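Uracil-DNA glycosylase (Sulfolobus tokodaii str. 7, PDB 4ZBY) belongs to the uracil-DNA glycosylase superfamily, with an alpha/beta fold that holds an iron-sulfur cluster and, in this model, a bound uracil. Local coordinates at residues 22-30 and 44-54; 157-165 and 177-188. One frame throughout, in Å; residues are numbered along the deposited sequence.

Interaction 1 (22-30 and 44-54); sequences FRTNAVPGE and PGENEDKEGRP. With URA (uracil), chain C.
Arg23 lays its CB against Asp49 OD1, while its guanidinium runs off toward Cys14 and the iron-sulfur cluster. At Thr24 the backbone turns its N-H onto the carboxylate: Thr24 N to Asp49 OD1 is 2.8 Å, on the syn side and 20° out of the carboxylate plane. Asn25 N adds a weak bond to the same oxygen. Two waters complete the grip. Water 1 joins Phe22 O and Thr24 OG1 to Asp49 OD2, and water 2 joins Asn25 O to Asp49 OD1. Asp49 reaches them because its CG stands opposite the backbone N (chi1 176°).

The Asn25 amide lies over the end of helix 46-51. Asn25 ND2 donates to Asp49 O at 3.2 Å, in both the amide and the carbonyl planes. Asn25 CB packs 3.6 Å from Gly52 CA, where the chain leaves the helix with positive phi.

Val27 is the apolar centre. Val27 CG2 meets Pro44 CG at 3.7 Å and touches Glu48 O. Val27 CG1 sits 3.8 Å from Pro54 CD, so the two methyls bridge both ends of 44-54. At Gly29 water 3 links the backbone N to Gly52 O.

Glu30 passes Pro54 with its chain extended. In one of two modelled conformers, Glu30 OE2 makes a fairly straight 2.8 Å bond to Arg53 NH2, so this pairing is less certain. The bond is close to the guanidinium plane, yet carboxylate and guanidinium are turned 44° apart. Arg53 NE adds weak bonds to both oxygens. Arg75 is a second partner of OE2.

Next to Asp49, Glu48 CD lies 3.3 Å from uracil C5, and OE2 is held by Val56 N and Gly57 N. Loop 22-30, whose Arg23 touches the cluster, packs on the segment that gives Gly45, Glu48 and Pro54 to the uracil pocket of the UDG-like fold.

Interaction 2 (157-165 and 177-188); sequences IIVFPTYHP and ILEEDFKKIREL. With URA (uracil), chain C.
A strand of the central mixed sheet packs against helix 172-190, which lies on part of one face of that sheet, beside helix 58-71. Strand 157-162 and helix 177-188 run antiparallel, their axes 9.4 Å apart at 168°. Phe160 has the largest share of the contact. A chi1 of -160° swings its ring away from its own backbone N and onto the helix. Ile185 CG1 lies over one face in a CH-pi contact, 3.9 Å from the centroid of the Phe160 ring. Asp181 CG stands at the ring edge, 3.9 Å from Phe160 CE2, with the carboxylate plane turned 73° from the ring. Leu188 CD1 comes to Phe160 CD1 at 3.6 Å, and Lys184 CB touches CZ obliquely.

This is the sheet-helix layering of an alpha/beta fold: Pro161 and Val159 point to helix 123-133, while Phe160 and Thr162 face helix 172-190. Thr162 CG2 meets Ile185 CD1. Thr162 OG1 donates to Tyr163 O at 2.8 Å and touches Leu178 CD1 at 3.5 Å. OD1 of Asp181 pairs with Arg144, and OD2 receives a hydrogen bond from water 4, which accepts from Tyr163 N. Leu178 CD2 packs on Pro165 CA. Past the strand end, His164 turns away from the helix toward uracil. His164 NE2 donates to uracil O2 at 2.8 Å, nearly straight and at the ring edge, and ND1 is hydrogen-bonded to Ala166 N.

How the interactions relate
From the N terminus, the chain leaves helix 4-12 and runs past the iron-sulfur cluster. Interaction 1 then closes a loop that holds strands 30-31 and 37-41, pinning 22-30 to the turn and short helix of 44-54. Much later, interaction 2 closes a shorter loop, in which strand 155-162 is followed by helix 172-190. The two are in series, neither nested nor crossed. They lie on opposite sides of the chain's centre, with contact centres about 24 Å apart. The uracil joins them: Gly45, Glu48 and Pro54 approach it from interaction 1, and His164 from interaction 2, with Asn82 also hydrogen-bonded to it.

Interaction 1 (22-30 and 44-54)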
loop_
_atom_site.group_PDB
_atom_site.type_symbol
_atom_site.label_atom_id
_atom_site.label_comp_id
_atom_site.label_asym_id
_atom_site.label_seq_id
_atom_site.Cartn_x
_atom_site.Cartn_y
_atom_site.Cartn_z
ATOM N N PHE A 22 -15.439 1.285 -15.232
ATOM C CA PHE A 22 -14.343 1.021 -16.156
ATOM C C PHE A 22 -13.694 -0.346 -15.948
ATOM O O PHE A 22 -12.969 -0.854 -16.821
ATOM C CB PHE A 22 -13.258 2.091 -16.006
ATOM C CG PHE A 22 -13.768 3.497 -16.130
ATOM C CD1 PHE A 22 -14.350 3.937 -17.315
ATOM C CD2 PHE A 22 -13.644 4.381 -15.067
ATOM C CE1 PHE A 22 -14.827 5.246 -17.431
ATOM C CE2 PHE A 22 -14.102 5.678 -15.168
ATOM C CZ PHE A 22 -14.693 6.116 -16.353
ATOM N N ARG A 23 -13.952 -0.938 -14.795
ATOM C CA ARG A 23 -13.112 -2.042 -14.353
ATOM C C ARG A 23 -13.489 -3.388 -14.960
ATOM O O ARG A 23 -14.627 -3.621 -15.410
ATOM C CB ARG A 23 -13.123 -2.143 -12.815
ATOM C CG ARG A 23 -14.336 -2.850 -12.263
ATOM C CD ARG A 23 -14.403 -2.799 -10.743
ATOM N NE ARG A 23 -15.716 -3.279 -10.318
ATOM C CZ ARG A 23 -16.411 -2.778 -9.300
ATOM N NH1 ARG A 23 -15.912 -1.782 -8.569
ATOM N NH2 ARG A 23 -17.612 -3.270 -9.016
ATOM N N THR A 24 -12.486 -4.266 -14.976
ATOM C CA THR A 24 -12.699 -5.691 -15.186
ATOM C C THR A 24 -12.847 -6.318 -13.808
ATOM O O THR A 24 -13.841 -6.981 -13.528
ATOM C CB THR A 24 -11.536 -6.352 -15.937
ATOM O OG1 THR A 24 -11.334 -5.658 -17.174
ATOM C CG2 THR A 24 -11.878 -7.844 -16.263
ATOM N N ASN A 25 -11.875 -6.066 -12.943
ATOM C CA ASN A 25 -11.924 -6.554 -11.555
ATOM C C ASN A 25 -11.508 -5.488 -10.573
ATOM O O ASN A 25 -10.492 -4.848 -10.788
ATOM C CB ASN A 25 -10.979 -7.736 -11.330
ATOM C CG ASN A 25 -11.379 -8.949 -12.098
ATOM O OD1 ASN A 25 -12.331 -9.648 -11.733
ATOM N ND2 ASN A 25 -10.661 -9.214 -13.175
ATOM N N ALA A 26 -12.269 -5.322 -9.491
ATOM C CA ALA A 26 -11.809 -4.500 -8.363
ATOM C C ALA A 26 -10.670 -5.264 -7.719
ATOM O O ALA A 26 -10.591 -6.486 -7.877
ATOM C CB ALA A 26 -12.938 -4.260 -7.360
ATOM N N VAL A 27 -9.822 -4.570 -6.960
ATOM C CA VAL A 27 -8.636 -5.177 -6.363
ATOM C C VAL A 27 -8.598 -4.863 -4.877
ATOM O O VAL A 27 -8.029 -3.817 -4.471
ATOM C CB VAL A 27 -7.343 -4.646 -7.053
ATOM C CG1 VAL A 27 -6.106 -5.325 -6.515
ATOM C CG2 VAL A 27 -7.422 -4.848 -8.596
ATOM N N PRO A 28 -9.179 -5.746 -4.042
ATOM C CA PRO A 28 -9.237 -5.457 -2.603
ATOM C C PRO A 28 -7.878 -5.561 -1.895
ATOM O O PRO A 28 -7.646 -4.853 -0.910
ATOM C CB PRO A 28 -10.208 -6.515 -2.051
ATOM C CG PRO A 28 -10.285 -7.568 -3.075
ATOM C CD PRO A 28 -10.022 -6.886 -4.424
ATOM N N GLY A 29 -6.968 -6.361 -2.423
ATOM C CA GLY A 29 -5.697 -6.575 -1.740
ATOM C C GLY A 29 -5.639 -8.030 -1.344
ATOM O O GLY A 29 -6.666 -8.694 -1.323
ATOM N N GLU A 30 -4.443 -8.512 -1.006
ATOM C CA GLU A 30 -4.283 -9.913 -0.658
ATOM C C GLU A 30 -3.134 -10.083 0.330
ATOM O O GLU A 30 -2.198 -9.269 0.352
ATOM C CB GLU A 30 -4.062 -10.757 -1.927
ATOM C CG GLU A 30 -2.761 -10.496 -2.671
ATOM C CD GLU A 30 -2.667 -11.226 -4.015
ATOM O OE1 GLU A 30 -3.638 -11.892 -4.429
ATOM O OE2 GLU A 30 -1.603 -11.132 -4.653
ATOM N N PRO A 44 -4.758 0.221 -8.636
ATOM C CA PRO A 44 -4.448 -0.806 -9.631
ATOM C C PRO A 44 -4.038 -0.226 -10.968
ATOM O O PRO A 44 -4.604 0.775 -11.425
ATOM C CB PRO A 44 -5.782 -1.562 -9.798
ATOM C CG PRO A 44 -6.553 -1.276 -8.597
ATOM C CD PRO A 44 -6.095 0.036 -8.037
ATOM N N GLY A 45 -3.080 -0.872 -11.622
ATOM C CA GLY A 45 -2.860 -0.581 -13.020
ATOM C C GLY A 45 -3.558 -1.587 -13.917
ATOM O O GLY A 45 -4.489 -2.285 -13.504
ATOM N N GLU A 46 -3.092 -1.667 -15.160
ATOM C CA GLU A 46 -3.735 -2.497 -16.166
ATOM C C GLU A 46 -3.740 -3.986 -15.809
ATOM O O GLU A 46 -4.769 -4.660 -15.940
ATOM C CB GLU A 46 -3.038 -2.294 -17.527
ATOM C CG GLU A 46 -3.668 -3.056 -18.666
ATOM C CD GLU A 46 -2.970 -2.805 -19.997
ATOM O OE1 GLU A 46 -1.942 -2.097 -20.017
ATOM O OE2 GLU A 46 -3.460 -3.320 -21.024
ATOM N N ASN A 47 -2.589 -4.528 -15.420
ATOM C CA ASN A 47 -2.521 -5.958 -15.134
ATOM C C ASN A 47 -3.268 -6.301 -13.862
ATOM O O ASN A 47 -3.868 -7.375 -13.747
ATOM C CB ASN A 47 -1.067 -6.421 -15.034
ATOM C CG ASN A 47 -0.327 -6.269 -16.344
ATOM O OD1 ASN A 47 0.717 -5.619 -16.412
ATOM N ND2 ASN A 47 -0.879 -6.851 -17.400
ATOM N N GLU A 48 -3.241 -5.387 -12.908
ATOM C CA GLU A 48 -3.981 -5.575 -11.660
ATOM C C GLU A 48 -5.479 -5.674 -11.924
ATOM O O GLU A 48 -6.168 -6.514 -11.372
ATOM C CB GLU A 48 -3.689 -4.417 -10.696
ATOM C CG GLU A 48 -2.274 -4.452 -10.120
ATOM C CD GLU A 48 -1.211 -4.048 -11.118
ATOM O OE1 GLU A 48 -1.506 -3.296 -12.097
ATOM O OE2 GLU A 48 -0.061 -4.497 -10.938
ATOM N N ASP A 49 -5.976 -4.786 -12.773
ATOM C CA ASP A 49 -7.374 -4.768 -13.180
ATOM C C ASP A 49 -7.759 -6.077 -13.862
ATOM O O ASP A 49 -8.807 -6.664 -13.580
ATOM C CB ASP A 49 -7.598 -3.564 -14.121
ATOM C CG ASP A 49 -9.004 -3.492 -14.692
ATOM O OD1 ASP A 49 -9.973 -3.475 -13.925
ATOM O OD2 ASP A 49 -9.134 -3.420 -15.932
ATOM N N LYS A 50 -6.907 -6.520 -14.781
ATOM C CA LYS A 50 -7.159 -7.757 -15.512
ATOM C C LYS A 50 -7.209 -8.948 -14.564
ATOM O O LYS A 50 -8.003 -9.875 -14.762
ATOM C CB LYS A 50 -6.082 -7.993 -16.571
ATOM C CG LYS A 50 -6.243 -7.198 -17.839
ATOM C CD LYS A 50 -5.334 -7.751 -18.930
ATOM C CE LYS A 50 -5.550 -7.052 -20.260
ATOM N NZ LYS A 50 -4.786 -5.772 -20.366
ATOM N N GLU A 51 -6.354 -8.926 -13.550
ATOM C CA GLU A 51 -6.184 -10.094 -12.688
ATOM C C GLU A 51 -6.948 -10.056 -11.375
ATOM O O GLU A 51 -7.124 -11.092 -10.753
ATOM C CB GLU A 51 -4.686 -10.311 -12.401
ATOM C CG GLU A 51 -3.937 -10.774 -13.639
ATOM C CD GLU A 51 -2.439 -10.904 -13.424
ATOM O OE1 GLU A 51 -2.025 -11.444 -12.375
ATOM O OE2 GLU A 51 -1.679 -10.460 -14.317
ATOM N N GLY A 52 -7.386 -8.882 -10.935
ATOM C CA GLY A 52 -8.013 -8.742 -9.626
ATOM C C GLY A 52 -7.047 -8.804 -8.442
ATOM O O GLY A 52 -7.444 -9.096 -7.315
ATOM N N ARG A 53 -5.774 -8.523 -8.705
ATOM C CA ARG A 53 -4.687 -8.723 -7.732
ATOM C C ARG A 53 -3.803 -7.488 -7.719
ATOM O O ARG A 53 -3.603 -6.904 -8.761
ATOM C CB ARG A 53 -3.843 -9.940 -8.106
ATOM C CG ARG A 53 -4.616 -11.194 -8.453
ATOM C CD ARG A 53 -3.642 -12.298 -8.716
ATOM N NE ARG A 53 -2.652 -12.315 -7.644
ATOM C CZ ARG A 53 -1.453 -12.876 -7.740
ATOM N NH1 ARG A 53 -1.093 -13.501 -8.860
ATOM N NH2 ARG A 53 -0.625 -12.828 -6.705
ATOM N N PRO A 54 -3.267 -7.091 -6.551
ATOM C CA PRO A 54 -2.415 -5.902 -6.505
ATOM C C PRO A 54 -0.979 -6.211 -6.953
ATOM O O PRO A 54 -0.494 -7.339 -6.783
ATOM C CB PRO A 54 -2.463 -5.497 -5.029
ATOM C CG PRO A 54 -2.615 -6.798 -4.323
ATOM C CD PRO A 54 -3.473 -7.681 -5.211
HETATM N N1 URA C . 0.536 0.522 -8.797
HETATM C C2 URA C . -0.012 0.611 -7.565
HETATM O O2 URA C . -0.055 1.648 -6.929
HETATM N N3 URA C . -0.687 -0.465 -7.141
HETATM C C4 URA C . -0.865 -1.618 -7.818
HETATM O O4 URA C . -1.442 -2.547 -7.278
HETATM C C5 URA C . -0.271 -1.679 -9.095
HETATM C C6 URA C . 0.426 -0.616 -9.561
HETATM O O HOH W 1 -11.146 -3.008 -17.482
HETATM O O HOH W 2 -9.574 -2.253 -11.486
HETATM O O HOH W 3 -6.895 -8.371 -4.533
#

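Interaction 2 (157-165 and 177-188)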
loop_
_atom_site.group_PDB
_atom_site.type_symbol
_atom_site.label_atom_id
_atom_site.label_comp_id
_atom_site.label_asym_id
_atom_site.label_seq_id
_atom_site.Cartn_x
_atom_site.Cartn_y
_atom_site.Cartn_z
ATOM N N ILE A 157 1.974 1.921 15.249
ATOM C CA ILE A 157 2.271 1.420 13.916
ATOM C C ILE A 157 3.410 2.251 13.372
ATOM O O ILE A 157 3.404 3.480 13.504
ATOM C CB ILE A 157 1.053 1.511 12.973
ATOM C CG1 ILE A 157 -0.039 0.546 13.454
ATOM C CG2 ILE A 157 1.462 1.161 11.530
ATOM C CD1 ILE A 157 -1.366 0.732 12.767
ATOM N N ILE A 158 4.409 1.590 12.807
ATOM C CA ILE A 158 5.525 2.306 12.194
ATOM C C ILE A 158 5.198 2.547 10.737
ATOM O O ILE A 158 5.000 1.593 9.981
ATOM C CB ILE A 158 6.812 1.506 12.279
ATOM C CG1 ILE A 158 7.196 1.272 13.744
ATOM C CG2 ILE A 158 7.899 2.214 11.551
ATOM C CD1 ILE A 158 8.278 0.213 13.912
ATOM N N VAL A 159 5.126 3.809 10.339
ATOM C CA VAL A 159 4.823 4.131 8.952
ATOM C C VAL A 159 6.112 4.503 8.238
ATOM O O VAL A 159 6.875 5.351 8.702
ATOM C CB VAL A 159 3.797 5.287 8.826
ATOM C CG1 VAL A 159 3.623 5.705 7.347
ATOM C CG2 VAL A 159 2.461 4.877 9.426
ATOM N N PHE A 160 6.362 3.855 7.114
ATOM C CA PHE A 160 7.596 4.084 6.384
ATOM C C PHE A 160 7.319 4.395 4.925
ATOM O O PHE A 160 7.019 3.496 4.144
ATOM C CB PHE A 160 8.511 2.853 6.496
ATOM C CG PHE A 160 9.933 3.142 6.195
ATOM C CD1 PHE A 160 10.871 3.164 7.213
ATOM C CD2 PHE A 160 10.348 3.435 4.894
ATOM C CE1 PHE A 160 12.205 3.477 6.938
ATOM C CE2 PHE A 160 11.687 3.745 4.614
ATOM C CZ PHE A 160 12.606 3.743 5.632
ATOM N N PRO A 161 7.420 5.680 4.546
ATOM C CA PRO A 161 7.134 6.015 3.159
ATOM C C PRO A 161 8.317 5.725 2.245
ATOM O O PRO A 161 9.440 5.965 2.645
ATOM C CB PRO A 161 6.867 7.534 3.204
ATOM C CG PRO A 161 6.692 7.863 4.663
ATOM C CD PRO A 161 7.545 6.874 5.399
ATOM N N THR A 162 8.059 5.227 1.045
ATOM C CA THR A 162 9.088 5.079 0.020
ATOM C C THR A 162 8.594 5.601 -1.330
ATOM O O THR A 162 7.424 5.953 -1.485
ATOM C CB THR A 162 9.501 3.615 -0.166
ATOM O OG1 THR A 162 8.497 2.929 -0.931
ATOM C CG2 THR A 162 9.664 2.907 1.188
ATOM N N TYR A 163 9.486 5.645 -2.315
ATOM C CA TYR A 163 9.060 5.944 -3.672
ATOM C C TYR A 163 8.240 4.769 -4.154
ATOM O O TYR A 163 8.335 3.674 -3.617
ATOM C CB TYR A 163 10.254 6.192 -4.591
ATOM C CG TYR A 163 10.973 7.499 -4.344
ATOM C CD1 TYR A 163 10.265 8.676 -4.103
ATOM C CD2 TYR A 163 12.358 7.562 -4.370
ATOM C CE1 TYR A 163 10.922 9.874 -3.881
ATOM C CE2 TYR A 163 13.024 8.762 -4.158
ATOM C CZ TYR A 163 12.302 9.910 -3.909
ATOM O OH TYR A 163 12.959 11.103 -3.687
ATOM N N HIS A 164 7.400 4.998 -5.147
ATOM C CA HIS A 164 6.620 3.923 -5.697
ATOM C C HIS A 164 7.523 3.057 -6.560
ATOM O O HIS A 164 8.404 3.571 -7.237
ATOM C CB HIS A 164 5.478 4.508 -6.514
ATOM C CG HIS A 164 4.470 3.504 -6.937
ATOM N ND1 HIS A 164 4.685 2.630 -7.981
ATOM C CD2 HIS A 164 3.225 3.246 -6.471
ATOM C CE1 HIS A 164 3.615 1.871 -8.139
ATOM N NE2 HIS A 164 2.715 2.227 -7.235
ATOM N N PRO A 165 7.294 1.743 -6.575
ATOM C CA PRO A 165 8.169 0.851 -7.352
ATOM C C PRO A 165 8.227 1.190 -8.838
ATOM O O PRO A 165 9.253 0.987 -9.463
ATOM C CB PRO A 165 7.530 -0.523 -7.154
ATOM C CG PRO A 165 6.811 -0.414 -5.889
ATOM C CD PRO A 165 6.351 0.990 -5.730
ATOM N N ILE A 177 17.891 3.720 -4.161
ATOM C CA ILE A 177 17.326 4.387 -2.993
ATOM C C ILE A 177 16.187 3.565 -2.384
ATOM O O ILE A 177 16.071 3.430 -1.162
ATOM C CB ILE A 177 16.814 5.788 -3.340
ATOM C CG1 ILE A 177 18.003 6.649 -3.761
ATOM C CG2 ILE A 177 16.075 6.407 -2.147
ATOM C CD1 ILE A 177 17.692 8.127 -3.947
ATOM N N LEU A 178 15.351 3.020 -3.257
ATOM C CA LEU A 178 14.247 2.175 -2.828
ATOM C C LEU A 178 14.768 0.899 -2.148
ATOM O O LEU A 178 14.245 0.486 -1.120
ATOM C CB LEU A 178 13.354 1.848 -4.033
ATOM C CG LEU A 178 12.089 1.026 -3.775
ATOM C CD1 LEU A 178 11.198 1.684 -2.779
ATOM C CD2 LEU A 178 11.330 0.866 -5.111
ATOM N N GLU A 179 15.835 0.316 -2.684
ATOM C CA GLU A 179 16.433 -0.861 -2.084
ATOM C C GLU A 179 16.965 -0.560 -0.697
ATOM O O GLU A 179 16.798 -1.355 0.222
ATOM C CB GLU A 179 17.530 -1.428 -2.988
ATOM C CG GLU A 179 16.958 -1.923 -4.320
ATOM C CD GLU A 179 18.011 -2.347 -5.330
ATOM O OE1 GLU A 179 19.196 -1.986 -5.158
ATOM O OE2 GLU A 179 17.636 -3.037 -6.306
ATOM N N GLU A 180 17.592 0.600 -0.551
ATOM C CA GLU A 180 18.121 1.017 0.738
ATOM C C GLU A 180 16.979 1.254 1.715
ATOM O O GLU A 180 17.092 0.935 2.892
ATOM C CB GLU A 180 18.976 2.278 0.583
ATOM C CG GLU A 180 20.276 2.028 -0.161
ATOM C CD GLU A 180 21.132 0.969 0.511
ATOM O OE1 GLU A 180 21.513 1.171 1.682
ATOM O OE2 GLU A 180 21.409 -0.072 -0.125
ATOM N N ASP A 181 15.879 1.812 1.219
ATOM C CA ASP A 181 14.688 2.002 2.044
ATOM C C ASP A 181 14.166 0.644 2.508
ATOM O O ASP A 181 13.766 0.508 3.657
ATOM C CB ASP A 181 13.580 2.748 1.303
ATOM C CG ASP A 181 13.772 4.254 1.336
ATOM O OD1 ASP A 181 14.693 4.714 2.024
ATOM O OD2 ASP A 181 13.001 4.967 0.663
ATOM N N PHE A 182 14.207 -0.369 1.636
ATOM C CA PHE A 182 13.721 -1.689 2.035
ATOM C C PHE A 182 14.672 -2.344 3.043
ATOM O O PHE A 182 14.214 -3.080 3.919
ATOM C CB PHE A 182 13.481 -2.591 0.818
ATOM C CG PHE A 182 12.063 -2.531 0.303
ATOM C CD1 PHE A 182 11.513 -1.341 -0.107
ATOM C CD2 PHE A 182 11.276 -3.674 0.254
ATOM C CE1 PHE A 182 10.204 -1.272 -0.569
ATOM C CE2 PHE A 182 9.958 -3.609 -0.207
ATOM C CZ PHE A 182 9.425 -2.421 -0.605
ATOM N N LYS A 183 15.973 -2.062 2.941
ATOM C CA LYS A 183 16.937 -2.526 3.946
ATOM C C LYS A 183 16.590 -1.953 5.320
ATOM O O LYS A 183 16.689 -2.640 6.342
ATOM C CB LYS A 183 18.373 -2.137 3.566
ATOM C CG LYS A 183 18.932 -2.868 2.344
ATOM C CD LYS A 183 20.380 -2.448 2.044
ATOM C CE LYS A 183 20.946 -3.180 0.824
ATOM N NZ LYS A 183 22.312 -2.701 0.450
ATOM N N LYS A 184 16.198 -0.678 5.349
ATOM C CA LYS A 184 15.801 -0.049 6.598
ATOM C C LYS A 184 14.520 -0.652 7.137
ATOM O O LYS A 184 14.383 -0.816 8.358
ATOM C CB LYS A 184 15.649 1.470 6.428
ATOM C CG LYS A 184 16.974 2.171 6.176
ATOM C CD LYS A 184 16.744 3.656 5.857
ATOM C CE LYS A 184 18.033 4.456 5.985
ATOM N NZ LYS A 184 19.032 4.044 4.966
ATOM N N ILE A 185 13.592 -0.965 6.236
ATOM C CA ILE A 185 12.347 -1.617 6.609
ATOM C C ILE A 185 12.665 -2.999 7.188
ATOM O O ILE A 185 12.071 -3.371 8.198
ATOM C CB ILE A 185 11.366 -1.716 5.431
ATOM C CG1 ILE A 185 10.900 -0.293 5.090
ATOM C CG2 ILE A 185 10.171 -2.651 5.759
ATOM C CD1 ILE A 185 10.245 -0.167 3.710
ATOM N N ARG A 186 13.633 -3.705 6.604
ATOM C CA ARG A 186 13.969 -5.027 7.170
ATOM C C ARG A 186 14.457 -4.867 8.603
ATOM O O ARG A 186 14.059 -5.617 9.490
ATOM C CB ARG A 186 15.020 -5.765 6.350
ATOM C CG ARG A 186 15.228 -7.211 6.890
ATOM C CD ARG A 186 16.546 -7.817 6.542
ATOM N NE ARG A 186 16.663 -9.158 7.123
ATOM C CZ ARG A 186 17.512 -9.519 8.081
ATOM N NH1 ARG A 186 17.494 -10.774 8.505
ATOM N NH2 ARG A 186 18.386 -8.656 8.604
ATOM N N GLU A 187 15.331 -3.891 8.832
ATOM C CA GLU A 187 15.873 -3.700 10.178
ATOM C C GLU A 187 14.736 -3.388 11.155
ATOM O O GLU A 187 14.684 -3.951 12.242
ATOM C CB GLU A 187 16.937 -2.606 10.194
ATOM C CG GLU A 187 17.583 -2.427 11.543
ATOM C CD GLU A 187 18.877 -1.621 11.483
ATOM O OE1 GLU A 187 19.282 -1.235 10.365
ATOM O OE2 GLU A 187 19.487 -1.373 12.549
ATOM N N LEU A 188 13.805 -2.520 10.770
ATOM C CA LEU A 188 12.667 -2.230 11.647
ATOM C C LEU A 188 11.805 -3.473 11.924
ATOM O O LEU A 188 11.281 -3.638 13.020
ATOM C CB LEU A 188 11.796 -1.120 11.039
ATOM C CG LEU A 188 12.472 0.248 11.000
ATOM C CD1 LEU A 188 11.717 1.185 10.070
ATOM C CD2 LEU A 188 12.538 0.845 12.393
HETATM N N1 URA C . 0.536 0.522 -8.797
HETATM C C2 URA C . -0.012 0.611 -7.565
HETATM O O2 URA C . -0.055 1.648 -6.929
HETATM N N3 URA C . -0.687 -0.465 -7.141
HETATM C C4 URA C . -0.865 -1.618 -7.818
HETATM O O4 URA C . -1.442 -2.547 -7.278
HETATM C C5 URA C . -0.271 -1.679 -9.095
HETATM C C6 URA C . 0.426 -0.616 -9.561
HETATM O O HOH W 4 12.285 4.937 -1.923
#